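Local coordinates for protein putative antibiotic biosynthesis monooxygenase (Bacteroides thetaiotaomicron, PDB 3KKF) that is a putative antibiotic biosynthesis monooxygenase of the dimeric alpha/beta-barrel superfamily that binds calcium ions and whose substrate is not established, at residues Leu41-Val46 with Ile57-Ala62. Numbering follows the deposited sequence.
Sequences LVLYAV and ILEIYA. With CA (calcium ion), chain C.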
# COMPACT_ATOMS: atom_id res chain seq x y z
N LEU A 41 -6.79 -1.48 11.36
CA LEU A 41 -7.37 -2.36 10.34
C LEU A 41 -6.31 -3.04 9.50
O LEU A 41 -6.46 -4.21 9.14
CB LEU A 41 -8.43 -1.61 9.50
CG LEU A 41 -9.54 -0.92 10.32
CD1 LEU A 41 -10.53 -0.24 9.40
CD2 LEU A 41 -10.27 -1.88 11.24
N VAL A 42 -5.24 -2.31 9.16
CA VAL A 42 -4.05 -2.97 8.59
C VAL A 42 -2.84 -2.08 8.76
O VAL A 42 -2.94 -0.85 8.74
CB VAL A 42 -4.23 -3.37 7.06
CG1 VAL A 42 -3.89 -2.19 6.09
CG2 VAL A 42 -3.41 -4.62 6.71
N LEU A 43 -1.69 -2.72 8.92
CA LEU A 43 -0.36 -2.09 8.84
C LEU A 43 0.36 -3.06 7.89
O LEU A 43 0.89 -4.10 8.33
CB LEU A 43 0.35 -1.97 10.18
CG LEU A 43 -0.37 -1.10 11.21
CD1 LEU A 43 0.20 -1.26 12.63
CD2 LEU A 43 -0.37 0.39 10.78
N TYR A 44 0.33 -2.78 6.59
CA TYR A 44 0.87 -3.66 5.57
C TYR A 44 2.20 -3.08 5.07
O TYR A 44 2.24 -2.17 4.24
CB TYR A 44 -0.12 -3.87 4.41
CG TYR A 44 0.28 -5.02 3.50
CD1 TYR A 44 -0.14 -6.33 3.75
CD2 TYR A 44 1.10 -4.80 2.40
CE1 TYR A 44 0.23 -7.39 2.90
CE2 TYR A 44 1.47 -5.86 1.57
CZ TYR A 44 1.03 -7.12 1.82
OH TYR A 44 1.42 -8.12 0.96
N ALA A 45 3.31 -3.60 5.64
CA ALA A 45 4.65 -3.12 5.33
C ALA A 45 5.28 -3.94 4.23
O ALA A 45 5.15 -5.16 4.21
CB ALA A 45 5.53 -3.16 6.61
N VAL A 46 5.96 -3.26 3.30
CA VAL A 46 6.72 -3.92 2.25
C VAL A 46 8.10 -3.25 2.13
O VAL A 46 8.26 -2.05 2.43
CB VAL A 46 6.02 -3.84 0.86
CG1 VAL A 46 4.59 -4.41 0.94
CG2 VAL A 46 5.99 -2.40 0.30
N ILE A 57 4.72 1.49 4.27
CA ILE A 57 3.66 0.86 5.03
C ILE A 57 2.31 1.48 4.64
O ILE A 57 2.13 2.70 4.73
CB ILE A 57 3.85 1.01 6.58
CG1 ILE A 57 5.28 0.66 7.00
CG2 ILE A 57 2.82 0.15 7.34
CD1 ILE A 57 5.52 0.78 8.46
N LEU A 58 1.38 0.64 4.20
CA LEU A 58 -0.02 1.06 4.02
C LEU A 58 -0.68 0.90 5.38
O LEU A 58 -0.74 -0.18 5.96
CB LEU A 58 -0.73 0.19 2.99
CG LEU A 58 -2.25 0.46 2.84
CD1 LEU A 58 -2.61 1.89 2.38
CD2 LEU A 58 -2.86 -0.57 1.88
N GLU A 59 -1.13 2.01 5.91
CA GLU A 59 -1.77 2.11 7.25
C GLU A 59 -3.23 2.43 7.09
O GLU A 59 -3.56 3.41 6.43
CB GLU A 59 -1.17 3.25 8.06
CG GLU A 59 0.34 3.31 8.16
CD GLU A 59 0.78 4.67 8.75
OE1 GLU A 59 0.64 4.89 9.97
OE2 GLU A 59 1.27 5.52 7.96
N ILE A 60 -4.10 1.61 7.70
CA ILE A 60 -5.54 1.92 7.68
C ILE A 60 -6.03 1.80 9.13
O ILE A 60 -5.90 0.71 9.76
CB ILE A 60 -6.37 1.00 6.75
CG1 ILE A 60 -5.83 1.03 5.32
CG2 ILE A 60 -7.83 1.40 6.83
CD1 ILE A 60 -6.50 0.02 4.36
N TYR A 61 -6.52 2.91 9.68
CA TYR A 61 -7.08 2.97 11.01
C TYR A 61 -8.57 3.21 10.89
O TYR A 61 -9.04 3.87 9.96
CB TYR A 61 -6.43 4.10 11.84
CG TYR A 61 -4.93 4.03 11.89
CD1 TYR A 61 -4.29 3.26 12.83
CD2 TYR A 61 -4.14 4.69 10.95
CE1 TYR A 61 -2.90 3.15 12.87
CE2 TYR A 61 -2.77 4.61 10.97
CZ TYR A 61 -2.15 3.83 11.93
OH TYR A 61 -0.79 3.73 11.96
N ALA A 62 -9.36 2.69 11.84
CA ALA A 62 -10.81 2.87 11.79
C ALA A 62 -11.23 4.34 11.77
O ALA A 62 -12.24 4.69 11.15
CB ALA A 62 -11.47 2.17 12.97
CA CA C . -14.15 3.91 10.07
O HOH W 1 -14.96 3.98 12.31
O HOH W 2 -14.14 1.58 10.52
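Residues 41-46 of strand 40-48 and 57-61 of strand 54-61 run antiparallel, the axes of these segments at 176°, as the two arms of a beta hairpin in which V42/I60 and Y44/L58 are hydrogen-bonded pairs and L43/E59 and A45/I57 non-hydrogen-bonded ones. At L41 and V42 the regular pattern gives way to a classic beta bulge: I60 O accepts from both L41 N (2.9 Å) and V42 N (3.1 Å), the first bond being the more bent at 142°. The helical-type psi of L41, -39°, turns its side chain toward the partner strand, where CD1 lies 4.1 Å from I60 CG2 and also reaches A62. On one face V42 and I60 cross obliquely, V42 CG1 lying 3.8 Å from I60 CD1, and Y44 of the second subunit packs against L58 and I60. On the other face, which helix 19-36 covers, L43 extends CD2 to 3.6 Å from Y61 OH, and A45 CB meets I57 CG1. Y61 OH donates to the anti lone pair of E59 OE1 (2.7 Å), which lies at the ring's edge, in its plane; E59 OE2 is hydrogen-bonded to S10 OG and salt-bridged to R8. In the conformer given, these partners satisfy the buried carboxylate and probably keep it ionised. Just past the strand, A62 O binds calcium at 2.3 Å, alongside N4, N5, two waters and G1, probably a tag remnant, so the hairpin's bulged end adjoins a metal site.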